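Local atomic coordinates of major pepsin inhibitor 3 (Ascaris suum, PDB entry 1F32), a protein that inhibits the aspartic protease pepsin and is made as a secreted, disulfide-bonded protein by the nematode Ascaris suum. Residues 2-7 and 74-79; 101-106 and 142-147; 23-28 and 88-93; 12-17 and 40-45. One frame throughout, in Å; residues are numbered along the deposited sequence.

Interaction 1: residues 2-7 and 74-79; sequences FLFSMS and FNFVGC
The Phe4 ring lies beside the rings of Phe74 and Phe76, all three pointing the same way from the two paired segments. Its CZ is 3.9 Å from Phe74 CD1, which meets the Phe4 ring at its edge; its CE1 is 3.8 Å from Phe76 CE1, in an oblique pairing with the ring planes at 34°. CG of Phe4 is anti to the backbone N (chi1 176°), on the side of the carbonyl carbon. Met6 adds only its CB, 3.8 Å from Phe74 CD1, while the rest of its chain leads off. The backbones run antiparallel. Ser5 and Asn75 form the hydrogen-bonded pair, with Asn75 N giving a nearly straight bond of 2.8 Å to Ser5 O, and Met6 faces Phe74 as the non-hydrogen-bonded pair. On the face away from the aromatic rings, Asn75 ND2 donates to Ser5 OG at 2.8 Å, the hydroxyl lying close to the amide plane; Asn75 OD1 is taken up by Ser80, so both ends of the amide are held. Beyond Phe4 the ladder opens, and a water bridges Leu3 O and Val77 N, while Leu3 CB packs on Val77 CG2 at 3.9 Å. The pairing adds strand 5-8 to the edge of the five-stranded antiparallel sheet, and helix 98-116 packs on the aromatic face, where Phe107 meets Phe4 and stands edge-to-face with Phe76.

Interaction 2: residues 101-106 and 142-147; sequences HAEVQT and PPSFCT
The helical turn around Glu103 comes nearest to the C-terminal segment at Pro143, CA to CA 5.7 Å, just where residues 144-146 enter a short 3-10 turn closed by the bond from Cys146 N to Pro143 O. Glu103 spans the gap with its chain extended beyond CG. Its OE1 accepts the backbone N-H of Ser144 at 2.8 Å, on the syn side but 32° out of the carboxylate plane. The Ser144 hydroxyl probably donates to OE2, but the modelled position of OG is doubtful. The N-H bond is therefore the secure one; the hydroxyl bond, if real, would add a second to the same carboxylate. Next to this the contact is apolar. CB of Glu103 is 3.9 Å from Phe145 CE2 and 4.1 Å from Pro143 CB. Val104 CG2 touches Phe145 CZ at 3.7 Å, in the plane of the ring and at its edge. Phe145 CG sits between its backbone N and carbonyl carbon (chi1 58°), and Pro143 CB lies 3.4 Å above the ring plane, over its centre. Pro143 and Phe145 fill the angle between helix 98-116 and the sheet: Pro143 touches Phe107 of the helix and Phe76 of strand 72-76, and Phe145 reaches Val81 and Cys79 of strand 79-82, next to the Cys79-Cys146 disulfide.

Interaction 3: residues 23-28 and 88-93; sequences ANLPWT and IDQKYV
Gln90 meets Leu25 through its CG, 3.7 Å from Leu25 CD2, at the tip of the type I' turn that runs from Ile88 to Lys91 and joins strands 85-88 and 91-95. Asp89 and Gln90 hold the two central positions, both with positive phi, and bonds between the backbones of Ile88 and Lys91 close the hairpin in both directions. This brings Gln90 up to the other segment. Its chain bends at chi2 (87°), and the two side chains cross at about a right angle, Leu25 presenting a methyl group to the aliphatic part of the glutamine; the same CG is 4.0 Å from Asn24 O. The carbonyl O of Gln90 lies against the proline ring, 3.2 Å from Pro26 CD and 3.4 Å from Pro26 CG. Lys91 comes next and brings its backbone, CA being 4.3 Å from Pro26 CG, while its side chain starts away from the other segment. Tyr92 follows with its N also 4.3 Å from Pro26 CG; its hydroxyl is hydrogen-bonded to OD1 of Asp95, and its side chain packs on Lys85 and Phe87. Pro26 is itself the centre of an inverse gamma turn, early in strand 25-29. The two antiparallel sheets of the protein come together here, where the start of edge strand 25-29 meets the turn leading into edge strand 91-95. No hydrogen bond crosses between the two segments: they are held by van der Waals contact, and Pro26 has no N-H to offer the Gln90 carbonyl, consistent with the absence of a hydrogen-bonded ladder here.

Interaction 4: residues 12-17 and 40-45; sequences ICTVKD and EFAARV
The Phe41 ring carries Val45 CG2 on one face, 3.2 Å above its plane and offset toward the rim, from one turn further along the same helix. At the ring edge, near its plane, comes Val15 CG2 from the strand, 3.9 Å from Phe41 CD2. Cys13 SG is also at the edge, 3.7 Å from Phe41 CE2, its direction from the ring centroid 75° off the normal, a sulfur-aromatic contact. The Cys13 carbonyl O approaches obliquely, 3.3 Å from Phe41 CZ, and it also touches Val45 CG2 at 3.6 Å. Phe41 CG is anti to its backbone N (chi1 171°), starting from a CB turned toward the strand. The guanidinium of Arg44 has Phe41 CA over one face, and its NE and NH2 are hydrogen-bonded to the backbone oxygens of Thr60 and Lys61, in the chain that follows the helix. Helix 35-52 here packs across the edge strand 13-16 of a three-stranded antiparallel sheet, a helix-on-sheet arrangement in which the local axes approach to 7.1 Å and their N-to-C directions make an angle of 123°. Phe41, Ala42 and Val45 form the helix side turned to the strand. Ala42 comes closest in the backbone to Val15, its small CB resting 3.5 Å from Val15 O. Thr14 OG1 lies 4.1 Å from Val45 CG1, the two side chains crossing at about a right angle. The backbone N of Val15 is buried by this contact and has no hydrogen-bond partner in the model. Cys13 SG is disulfide-bonded to Cys66, and Phe41 also packs on Cys66, Pro63 and Phe65 of the same loop.

How the interactions relate
Interactions 1 and 2 belong to one half of the molecule, where the five-stranded sheet packs with helix 98-116; their centres are 11 Å apart and the Cys79-Cys146 disulfide joins them. Interaction 4 lies in the other half, with the three-stranded sheet and helix 35-52, its centre 31 Å from that of interaction 2. Interaction 3, between them, brings the two sheets together; it reaches interaction 4 through Ala23 N and Ile12 O, probably hydrogen-bonded, and both neighbours on the other side through Ile88. Along the chain, interaction 4 is nested inside interaction 1, which crosses interaction 3. Strand 5-8 thus joins a sheet of later residues, before the chain crosses to the other half.

Interaction 1: residues 2-7 and 74-79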
loop_
_atom_site.group_PDB
_atom_site.type_symbol
_atom_site.label_atom_id
_atom_site.label_comp_id
_atom_site.label_asym_id
_atom_site.label_seq_id
_atom_site.Cartn_x
_atom_site.Cartn_y
_atom_site.Cartn_z
ATOM N N PHE A 2 4.614 -1.409 17.861
ATOM C CA PHE A 2 3.409 -2.261 18.027
ATOM C C PHE A 2 3.493 -3.425 17.042
ATOM O O PHE A 2 4.495 -3.592 16.347
ATOM C CB PHE A 2 2.149 -1.438 17.751
ATOM C CG PHE A 2 0.972 -1.835 18.592
ATOM C CD1 PHE A 2 1.005 -1.673 19.975
ATOM C CD2 PHE A 2 -0.173 -2.371 18.005
ATOM C CE1 PHE A 2 -0.085 -2.039 20.764
ATOM C CE2 PHE A 2 -1.271 -2.741 18.785
ATOM C CZ PHE A 2 -1.226 -2.574 20.166
ATOM N N LEU A 3 2.439 -4.228 16.979
ATOM C CA LEU A 3 2.421 -5.369 16.073
ATOM C C LEU A 3 1.369 -5.191 14.987
ATOM O O LEU A 3 1.148 -6.070 14.156
ATOM C CB LEU A 3 2.172 -6.655 16.861
ATOM C CG LEU A 3 0.871 -6.880 17.631
ATOM C CD1 LEU A 3 1.075 -8.088 18.541
ATOM C CD2 LEU A 3 0.498 -5.669 18.466
ATOM N N PHE A 4 0.741 -4.024 14.982
ATOM C CA PHE A 4 -0.295 -3.745 14.003
ATOM C C PHE A 4 -0.490 -2.250 13.804
ATOM O O PHE A 4 -0.351 -1.456 14.742
ATOM C CB PHE A 4 -1.605 -4.380 14.479
ATOM C CG PHE A 4 -2.786 -4.088 13.602
ATOM C CD1 PHE A 4 -2.883 -4.646 12.333
ATOM C CD2 PHE A 4 -3.814 -3.267 14.058
ATOM C CE1 PHE A 4 -3.992 -4.393 11.526
ATOM C CE2 PHE A 4 -4.925 -3.006 13.264
ATOM C CZ PHE A 4 -5.018 -3.567 11.997
ATOM N N SER A 5 -0.774 -1.871 12.563
ATOM C CA SER A 5 -1.063 -0.489 12.235
ATOM C C SER A 5 -1.948 -0.562 11.004
ATOM O O SER A 5 -1.845 -1.504 10.205
ATOM C CB SER A 5 0.212 0.318 11.943
ATOM O OG SER A 5 0.725 0.042 10.651
ATOM N N MET A 6 -2.843 0.407 10.871
ATOM C CA MET A 6 -3.739 0.442 9.727
ATOM C C MET A 6 -3.958 1.875 9.277
ATOM O O MET A 6 -3.895 2.806 10.080
ATOM C CB MET A 6 -5.095 -0.182 10.085
ATOM C CG MET A 6 -5.939 0.670 11.028
ATOM S SD MET A 6 -7.556 -0.065 11.362
ATOM C CE MET A 6 -7.392 -0.446 13.112
ATOM N N SER A 7 -4.225 2.052 7.991
ATOM C CA SER A 7 -4.471 3.386 7.458
ATOM C C SER A 7 -5.351 3.357 6.216
ATOM O O SER A 7 -5.576 2.308 5.606
ATOM C CB SER A 7 -3.148 4.086 7.142
ATOM O OG SER A 7 -2.318 3.267 6.338
ATOM N N PHE A 74 -3.049 -2.513 5.866
ATOM C CA PHE A 74 -2.920 -3.175 7.156
ATOM C C PHE A 74 -1.471 -3.658 7.231
ATOM O O PHE A 74 -0.979 -4.333 6.324
ATOM C CB PHE A 74 -3.867 -4.374 7.250
ATOM C CG PHE A 74 -5.335 -4.015 7.186
ATOM C CD1 PHE A 74 -5.957 -3.357 8.248
ATOM C CD2 PHE A 74 -6.097 -4.378 6.081
ATOM C CE1 PHE A 74 -7.333 -3.065 8.207
ATOM C CE2 PHE A 74 -7.470 -4.093 6.026
ATOM C CZ PHE A 74 -8.085 -3.435 7.098
ATOM N N ASN A 75 -0.791 -3.300 8.309
ATOM C CA ASN A 75 0.601 -3.683 8.488
ATOM C C ASN A 75 0.770 -4.622 9.673
ATOM O O ASN A 75 0.447 -4.264 10.803
ATOM C CB ASN A 75 1.427 -2.425 8.673
ATOM C CG ASN A 75 1.237 -1.456 7.533
ATOM O OD1 ASN A 75 1.564 -1.765 6.390
ATOM N ND2 ASN A 75 0.678 -0.285 7.831
ATOM N N PHE A 76 1.276 -5.825 9.399
ATOM C CA PHE A 76 1.485 -6.843 10.423
ATOM C C PHE A 76 2.977 -7.096 10.564
ATOM O O PHE A 76 3.773 -6.540 9.819
ATOM C CB PHE A 76 0.830 -8.159 10.007
ATOM C CG PHE A 76 -0.611 -8.022 9.605
ATOM C CD1 PHE A 76 -1.614 -7.946 10.566
ATOM C CD2 PHE A 76 -0.956 -7.940 8.263
ATOM C CE1 PHE A 76 -2.953 -7.784 10.182
ATOM C CE2 PHE A 76 -2.276 -7.781 7.872
ATOM C CZ PHE A 76 -3.281 -7.702 8.833
ATOM N N VAL A 77 3.340 -7.937 11.527
ATOM C CA VAL A 77 4.735 -8.296 11.721
ATOM C C VAL A 77 5.052 -9.304 10.629
ATOM O O VAL A 77 4.526 -10.423 10.629
ATOM C CB VAL A 77 4.977 -8.959 13.092
ATOM C CG1 VAL A 77 6.405 -9.510 13.156
ATOM C CG2 VAL A 77 4.749 -7.956 14.200
ATOM N N GLY A 78 5.884 -8.897 9.677
ATOM C CA GLY A 78 6.254 -9.806 8.611
ATOM C C GLY A 78 5.642 -9.486 7.265
ATOM O O GLY A 78 6.168 -9.908 6.232
ATOM N N CYS A 79 4.528 -8.754 7.251
ATOM C CA CYS A 79 3.909 -8.429 5.976
ATOM C C CYS A 79 2.849 -7.336 6.030
ATOM O O CYS A 79 2.424 -6.920 7.113
ATOM C CB CYS A 79 3.325 -9.702 5.365
ATOM S SG CYS A 79 1.650 -10.255 5.840
HETATM O O HOH W 1 1.309 -8.773 13.448
#

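Interaction 2: residues 101-106 and 142-147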
loop_
_atom_site.group_PDB
_atom_site.type_symbol
_atom_site.label_atom_id
_atom_site.label_comp_id
_atom_site.label_asym_id
_atom_site.label_seq_id
_atom_site.Cartn_x
_atom_site.Cartn_y
_atom_site.Cartn_z
ATOM N N HIS A 101 -8.830 -12.593 3.760
ATOM C CA HIS A 101 -9.605 -11.535 4.382
ATOM C C HIS A 101 -10.102 -12.000 5.743
ATOM O O HIS A 101 -10.182 -11.220 6.692
ATOM C CB HIS A 101 -10.792 -11.143 3.491
ATOM C CG HIS A 101 -10.409 -10.307 2.307
ATOM N ND1 HIS A 101 -10.476 -10.773 1.012
ATOM C CD2 HIS A 101 -9.953 -9.035 2.228
ATOM C CE1 HIS A 101 -10.077 -9.822 0.184
ATOM N NE2 HIS A 101 -9.754 -8.759 0.895
ATOM N N ALA A 102 -10.433 -13.282 5.834
ATOM C CA ALA A 102 -10.914 -13.856 7.081
ATOM C C ALA A 102 -9.810 -13.781 8.127
ATOM O O ALA A 102 -10.072 -13.494 9.290
ATOM C CB ALA A 102 -11.342 -15.299 6.861
ATOM N N GLU A 103 -8.568 -14.016 7.714
ATOM C CA GLU A 103 -7.475 -13.955 8.666
ATOM C C GLU A 103 -7.245 -12.534 9.149
ATOM O O GLU A 103 -6.866 -12.334 10.305
ATOM C CB GLU A 103 -6.182 -14.489 8.063
ATOM C CG GLU A 103 -6.141 -15.985 7.916
ATOM C CD GLU A 103 -4.723 -16.489 7.927
ATOM O OE1 GLU A 103 -4.152 -16.642 9.031
ATOM O OE2 GLU A 103 -4.180 -16.708 6.831
ATOM N N VAL A 104 -7.464 -11.561 8.262
ATOM C CA VAL A 104 -7.289 -10.160 8.621
ATOM C C VAL A 104 -8.293 -9.790 9.707
ATOM O O VAL A 104 -7.933 -9.174 10.699
ATOM C CB VAL A 104 -7.503 -9.223 7.406
ATOM C CG1 VAL A 104 -7.527 -7.771 7.868
ATOM C CG2 VAL A 104 -6.385 -9.430 6.389
ATOM N N GLN A 105 -9.555 -10.168 9.525
ATOM C CA GLN A 105 -10.555 -9.835 10.533
ATOM C C GLN A 105 -10.311 -10.583 11.849
ATOM O O GLN A 105 -10.536 -10.031 12.927
ATOM C CB GLN A 105 -11.957 -10.114 9.977
ATOM C CG GLN A 105 -12.920 -8.915 10.040
ATOM C CD GLN A 105 -12.234 -7.548 10.011
ATOM O OE1 GLN A 105 -11.581 -7.172 9.039
ATOM N NE2 GLN A 105 -12.396 -6.799 11.089
ATOM N N THR A 106 -9.841 -11.825 11.772
ATOM C CA THR A 106 -9.555 -12.585 12.987
ATOM C C THR A 106 -8.435 -11.872 13.722
ATOM O O THR A 106 -8.466 -11.738 14.934
ATOM C CB THR A 106 -9.101 -14.029 12.687
ATOM O OG1 THR A 106 -10.199 -14.776 12.164
ATOM C CG2 THR A 106 -8.592 -14.723 13.975
ATOM N N PRO A 142 0.892 -13.085 13.749
ATOM C CA PRO A 142 0.466 -12.431 12.509
ATOM C C PRO A 142 -0.331 -13.401 11.627
ATOM O O PRO A 142 -0.261 -14.628 11.801
ATOM C CB PRO A 142 1.786 -11.983 11.878
ATOM C CG PRO A 142 2.780 -12.949 12.436
ATOM C CD PRO A 142 2.360 -13.129 13.859
ATOM N N PRO A 143 -1.140 -12.864 10.698
ATOM C CA PRO A 143 -1.925 -13.732 9.819
ATOM C C PRO A 143 -0.987 -14.757 9.197
ATOM O O PRO A 143 0.170 -14.443 8.902
ATOM C CB PRO A 143 -2.500 -12.760 8.787
ATOM C CG PRO A 143 -2.688 -11.504 9.589
ATOM C CD PRO A 143 -1.410 -11.439 10.435
ATOM N N SER A 144 -1.474 -15.975 9.000
ATOM C CA SER A 144 -0.629 -17.020 8.435
ATOM C C SER A 144 -0.096 -16.664 7.053
ATOM O O SER A 144 0.978 -17.121 6.666
ATOM C CB SER A 144 -1.384 -18.352 8.378
ATOM O OG SER A 144 -2.502 -18.273 7.513
ATOM N N PHE A 145 -0.825 -15.832 6.313
ATOM C CA PHE A 145 -0.363 -15.467 4.985
ATOM C C PHE A 145 0.895 -14.601 4.986
ATOM O O PHE A 145 1.491 -14.362 3.937
ATOM C CB PHE A 145 -1.488 -14.808 4.167
ATOM C CG PHE A 145 -2.080 -13.563 4.786
ATOM C CD1 PHE A 145 -1.303 -12.436 5.021
ATOM C CD2 PHE A 145 -3.441 -13.506 5.071
ATOM C CE1 PHE A 145 -1.867 -11.266 5.527
ATOM C CE2 PHE A 145 -4.018 -12.345 5.573
ATOM C CZ PHE A 145 -3.230 -11.221 5.803
ATOM N N CYS A 146 1.312 -14.140 6.161
ATOM C CA CYS A 146 2.519 -13.334 6.258
ATOM C C CYS A 146 3.764 -14.215 6.110
ATOM O O CYS A 146 4.868 -13.706 5.971
ATOM C CB CYS A 146 2.577 -12.618 7.603
ATOM S SG CYS A 146 1.810 -10.963 7.736
ATOM N N THR A 147 3.573 -15.530 6.138
ATOM C CA THR A 147 4.685 -16.476 6.009
ATOM C C THR A 147 4.791 -17.147 4.633
ATOM O O THR A 147 3.826 -17.723 4.136
ATOM C CB THR A 147 4.593 -17.579 7.086
ATOM O OG1 THR A 147 4.705 -16.978 8.381
ATOM C CG2 THR A 147 5.725 -18.608 6.909
#

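Interaction 3: residues 23-28 and 88-93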
loop_
_atom_site.group_PDB
_atom_site.type_symbol
_atom_site.label_atom_id
_atom_site.label_comp_id
_atom_site.label_asym_id
_atom_site.label_seq_id
_atom_site.Cartn_x
_atom_site.Cartn_y
_atom_site.Cartn_z
ATOM N N ALA A 23 2.581 3.842 -1.030
ATOM C CA ALA A 23 2.934 3.566 0.359
ATOM C C ALA A 23 4.232 2.764 0.367
ATOM O O ALA A 23 4.431 1.884 1.207
ATOM C CB ALA A 23 1.817 2.777 1.039
ATOM N N ASN A 24 5.109 3.068 -0.587
ATOM C CA ASN A 24 6.402 2.399 -0.717
ATOM C C ASN A 24 6.331 0.947 -1.157
ATOM O O ASN A 24 7.336 0.231 -1.113
ATOM C CB ASN A 24 7.181 2.478 0.602
ATOM C CG ASN A 24 7.698 3.866 0.890
ATOM O OD1 ASN A 24 7.719 4.305 2.046
ATOM N ND2 ASN A 24 8.141 4.565 -0.153
ATOM N N LEU A 25 5.154 0.503 -1.587
ATOM C CA LEU A 25 4.990 -0.873 -2.046
ATOM C C LEU A 25 4.834 -0.887 -3.578
ATOM O O LEU A 25 4.199 0.005 -4.150
ATOM C CB LEU A 25 3.769 -1.498 -1.356
ATOM C CG LEU A 25 3.934 -1.601 0.167
ATOM C CD1 LEU A 25 2.676 -2.158 0.784
ATOM C CD2 LEU A 25 5.124 -2.499 0.492
ATOM N N PRO A 26 5.422 -1.891 -4.259
ATOM C CA PRO A 26 5.338 -2.001 -5.723
ATOM C C PRO A 26 3.943 -2.442 -6.167
ATOM O O PRO A 26 3.668 -3.625 -6.355
ATOM C CB PRO A 26 6.423 -3.022 -6.049
ATOM C CG PRO A 26 6.412 -3.908 -4.845
ATOM C CD PRO A 26 6.311 -2.934 -3.705
ATOM N N TRP A 27 3.082 -1.452 -6.353
ATOM C CA TRP A 27 1.688 -1.656 -6.718
ATOM C C TRP A 27 1.448 -2.266 -8.100
ATOM O O TRP A 27 0.777 -3.293 -8.225
ATOM C CB TRP A 27 0.963 -0.308 -6.600
ATOM C CG TRP A 27 -0.485 -0.390 -6.755
ATOM C CD1 TRP A 27 -1.234 0.112 -7.781
ATOM C CD2 TRP A 27 -1.390 -1.053 -5.879
ATOM N NE1 TRP A 27 -2.561 -0.203 -7.595
ATOM C CE2 TRP A 27 -2.681 -0.919 -6.430
ATOM C CE3 TRP A 27 -1.234 -1.757 -4.672
ATOM C CZ2 TRP A 27 -3.817 -1.462 -5.815
ATOM C CZ3 TRP A 27 -2.359 -2.293 -4.066
ATOM C CH2 TRP A 27 -3.634 -2.143 -4.639
ATOM N N THR A 28 1.970 -1.618 -9.133
ATOM C CA THR A 28 1.798 -2.103 -10.492
ATOM C C THR A 28 2.911 -1.514 -11.348
ATOM O O THR A 28 3.607 -0.575 -10.927
ATOM C CB THR A 28 0.422 -1.682 -11.065
ATOM O OG1 THR A 28 0.160 -2.429 -12.264
ATOM C CG2 THR A 28 0.417 -0.209 -11.419
ATOM N N ILE A 88 5.169 -9.113 1.018
ATOM C CA ILE A 88 6.090 -9.622 2.037
ATOM C C ILE A 88 7.486 -9.107 1.645
ATOM O O ILE A 88 7.898 -9.228 0.486
ATOM C CB ILE A 88 6.048 -11.155 2.093
ATOM C CG1 ILE A 88 4.688 -11.599 2.651
ATOM C CG2 ILE A 88 7.203 -11.684 2.945
ATOM C CD1 ILE A 88 4.428 -13.098 2.566
ATOM N N ASP A 89 8.198 -8.498 2.594
ATOM C CA ASP A 89 9.518 -7.936 2.308
ATOM C C ASP A 89 9.417 -6.945 1.142
ATOM O O ASP A 89 10.286 -6.902 0.264
ATOM C CB ASP A 89 10.518 -9.038 1.951
ATOM C CG ASP A 89 11.018 -9.783 3.169
ATOM O OD1 ASP A 89 11.510 -9.115 4.103
ATOM O OD2 ASP A 89 10.928 -11.033 3.190
ATOM N N GLN A 90 8.342 -6.161 1.146
ATOM C CA GLN A 90 8.073 -5.164 0.114
ATOM C C GLN A 90 7.954 -5.699 -1.301
ATOM O O GLN A 90 8.260 -4.989 -2.262
ATOM C CB GLN A 90 9.128 -4.059 0.142
ATOM C CG GLN A 90 8.767 -2.886 1.031
ATOM C CD GLN A 90 9.181 -3.082 2.467
ATOM O OE1 GLN A 90 8.632 -3.923 3.181
ATOM N NE2 GLN A 90 10.168 -2.304 2.903
ATOM N N LYS A 91 7.488 -6.941 -1.430
ATOM C CA LYS A 91 7.318 -7.570 -2.736
ATOM C C LYS A 91 5.916 -8.160 -2.870
ATOM O O LYS A 91 5.422 -8.813 -1.955
ATOM C CB LYS A 91 8.341 -8.684 -2.925
ATOM C CG LYS A 91 9.778 -8.216 -2.870
ATOM C CD LYS A 91 10.691 -9.415 -2.732
ATOM C CE LYS A 91 12.151 -9.010 -2.606
ATOM N NZ LYS A 91 12.988 -10.236 -2.423
ATOM N N TYR A 92 5.278 -7.924 -4.008
ATOM C CA TYR A 92 3.933 -8.451 -4.234
ATOM C C TYR A 92 3.945 -9.969 -4.190
ATOM O O TYR A 92 4.806 -10.596 -4.802
ATOM C CB TYR A 92 3.416 -8.006 -5.604
ATOM C CG TYR A 92 2.112 -8.653 -6.021
ATOM C CD1 TYR A 92 0.891 -8.252 -5.464
ATOM C CD2 TYR A 92 2.091 -9.638 -7.014
ATOM C CE1 TYR A 92 -0.313 -8.813 -5.899
ATOM C CE2 TYR A 92 0.898 -10.200 -7.451
ATOM C CZ TYR A 92 -0.298 -9.785 -6.896
ATOM O OH TYR A 92 -1.475 -10.324 -7.356
ATOM N N VAL A 93 2.988 -10.551 -3.470
ATOM C CA VAL A 93 2.873 -12.008 -3.377
ATOM C C VAL A 93 1.640 -12.460 -4.146
ATOM O O VAL A 93 1.739 -13.299 -5.044
ATOM C CB VAL A 93 2.733 -12.500 -1.917
ATOM C CG1 VAL A 93 2.586 -14.042 -1.893
ATOM C CG2 VAL A 93 3.953 -12.078 -1.101
#

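Interaction 4: residues 12-17 and 40-45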
loop_
_atom_site.group_PDB
_atom_site.type_symbol
_atom_site.label_atom_id
_atom_site.label_comp_id
_atom_site.label_asym_id
_atom_site.label_seq_id
_atom_site.Cartn_x
_atom_site.Cartn_y
_atom_site.Cartn_z
ATOM N N ILE A 12 1.198 8.057 -0.522
ATOM C CA ILE A 12 2.135 8.681 -1.444
ATOM C C ILE A 12 2.304 7.746 -2.631
ATOM O O ILE A 12 2.509 6.552 -2.460
ATOM C CB ILE A 12 3.502 8.938 -0.777
ATOM C CG1 ILE A 12 3.349 9.995 0.322
ATOM C CG2 ILE A 12 4.510 9.428 -1.806
ATOM C CD1 ILE A 12 4.567 10.135 1.208
ATOM N N CYS A 13 2.216 8.295 -3.839
ATOM C CA CYS A 13 2.359 7.502 -5.039
ATOM C C CYS A 13 3.418 8.117 -5.933
ATOM O O CYS A 13 3.465 9.326 -6.074
ATOM C CB CYS A 13 1.021 7.469 -5.794
ATOM S SG CYS A 13 1.054 6.462 -7.305
ATOM N N THR A 14 4.292 7.292 -6.497
ATOM C CA THR A 14 5.300 7.788 -7.438
ATOM C C THR A 14 5.709 6.655 -8.365
ATOM O O THR A 14 5.202 5.533 -8.240
ATOM C CB THR A 14 6.538 8.361 -6.732
ATOM O OG1 THR A 14 7.339 9.063 -7.699
ATOM C CG2 THR A 14 7.343 7.248 -6.080
ATOM N N VAL A 15 6.593 6.939 -9.319
ATOM C CA VAL A 15 7.032 5.917 -10.265
ATOM C C VAL A 15 8.550 5.946 -10.445
ATOM O O VAL A 15 9.138 7.017 -10.538
ATOM C CB VAL A 15 6.408 6.132 -11.662
ATOM C CG1 VAL A 15 6.799 4.982 -12.596
ATOM C CG2 VAL A 15 4.877 6.238 -11.541
ATOM N N LYS A 16 9.168 4.767 -10.487
ATOM C CA LYS A 16 10.615 4.655 -10.709
ATOM C C LYS A 16 10.849 3.462 -11.631
ATOM O O LYS A 16 10.472 2.336 -11.300
ATOM C CB LYS A 16 11.373 4.432 -9.405
ATOM C CG LYS A 16 12.890 4.358 -9.612
ATOM C CD LYS A 16 13.638 4.213 -8.290
ATOM C CE LYS A 16 15.147 4.301 -8.489
ATOM N NZ LYS A 16 15.893 4.116 -7.206
ATOM N N ASP A 17 11.479 3.712 -12.773
ATOM C CA ASP A 17 11.745 2.664 -13.753
ATOM C C ASP A 17 10.465 1.893 -14.098
ATOM O O ASP A 17 10.452 0.660 -14.120
ATOM C CB ASP A 17 12.815 1.688 -13.241
ATOM C CG ASP A 17 14.181 2.338 -13.098
ATOM O OD1 ASP A 17 14.527 3.181 -13.957
ATOM O OD2 ASP A 17 14.915 1.999 -12.141
ATOM N N GLU A 40 6.132 11.604 -16.545
ATOM C CA GLU A 40 5.620 12.949 -16.302
ATOM C C GLU A 40 5.107 13.051 -14.871
ATOM O O GLU A 40 5.355 14.039 -14.180
ATOM C CB GLU A 40 4.478 13.279 -17.266
ATOM C CG GLU A 40 4.830 13.113 -18.731
ATOM C CD GLU A 40 3.717 13.577 -19.648
ATOM O OE1 GLU A 40 2.555 13.148 -19.458
ATOM O OE2 GLU A 40 4.006 14.367 -20.567
ATOM N N PHE A 41 4.375 12.031 -14.431
ATOM C CA PHE A 41 3.843 12.030 -13.068
ATOM C C PHE A 41 4.966 12.054 -12.048
ATOM O O PHE A 41 4.947 12.838 -11.098
ATOM C CB PHE A 41 2.991 10.787 -12.827
ATOM C CG PHE A 41 2.580 10.610 -11.400
ATOM C CD1 PHE A 41 2.000 11.665 -10.690
ATOM C CD2 PHE A 41 2.742 9.381 -10.764
ATOM C CE1 PHE A 41 1.589 11.500 -9.370
ATOM C CE2 PHE A 41 2.328 9.212 -9.436
ATOM C CZ PHE A 41 1.751 10.276 -8.743
ATOM N N ALA A 42 5.947 11.185 -12.237
ATOM C CA ALA A 42 7.060 11.122 -11.302
ATOM C C ALA A 42 7.738 12.490 -11.177
ATOM O O ALA A 42 8.127 12.904 -10.087
ATOM C CB ALA A 42 8.050 10.075 -11.750
ATOM N N ALA A 43 7.868 13.185 -12.295
ATOM C CA ALA A 43 8.496 14.501 -12.316
ATOM C C ALA A 43 7.659 15.476 -11.508
ATOM O O ALA A 43 8.182 16.286 -10.735
ATOM C CB ALA A 43 8.616 14.991 -13.747
ATOM N N ARG A 44 6.351 15.388 -11.709
ATOM C CA ARG A 44 5.385 16.227 -11.024
ATOM C C ARG A 44 5.465 15.999 -9.512
ATOM O O ARG A 44 5.429 16.952 -8.732
ATOM C CB ARG A 44 3.985 15.895 -11.563
ATOM C CG ARG A 44 2.880 16.842 -11.161
ATOM C CD ARG A 44 1.709 16.780 -12.161
ATOM N NE ARG A 44 1.012 15.489 -12.152
ATOM C CZ ARG A 44 0.944 14.655 -13.187
ATOM N NH1 ARG A 44 1.533 14.955 -14.342
ATOM N NH2 ARG A 44 0.275 13.512 -13.073
ATOM N N VAL A 45 5.577 14.736 -9.099
ATOM C CA VAL A 45 5.661 14.394 -7.677
ATOM C C VAL A 45 6.924 14.971 -7.052
ATOM O O VAL A 45 6.889 15.524 -5.943
ATOM C CB VAL A 45 5.660 12.855 -7.465
ATOM C CG1 VAL A 45 5.882 12.524 -5.990
ATOM C CG2 VAL A 45 4.331 12.281 -7.905
#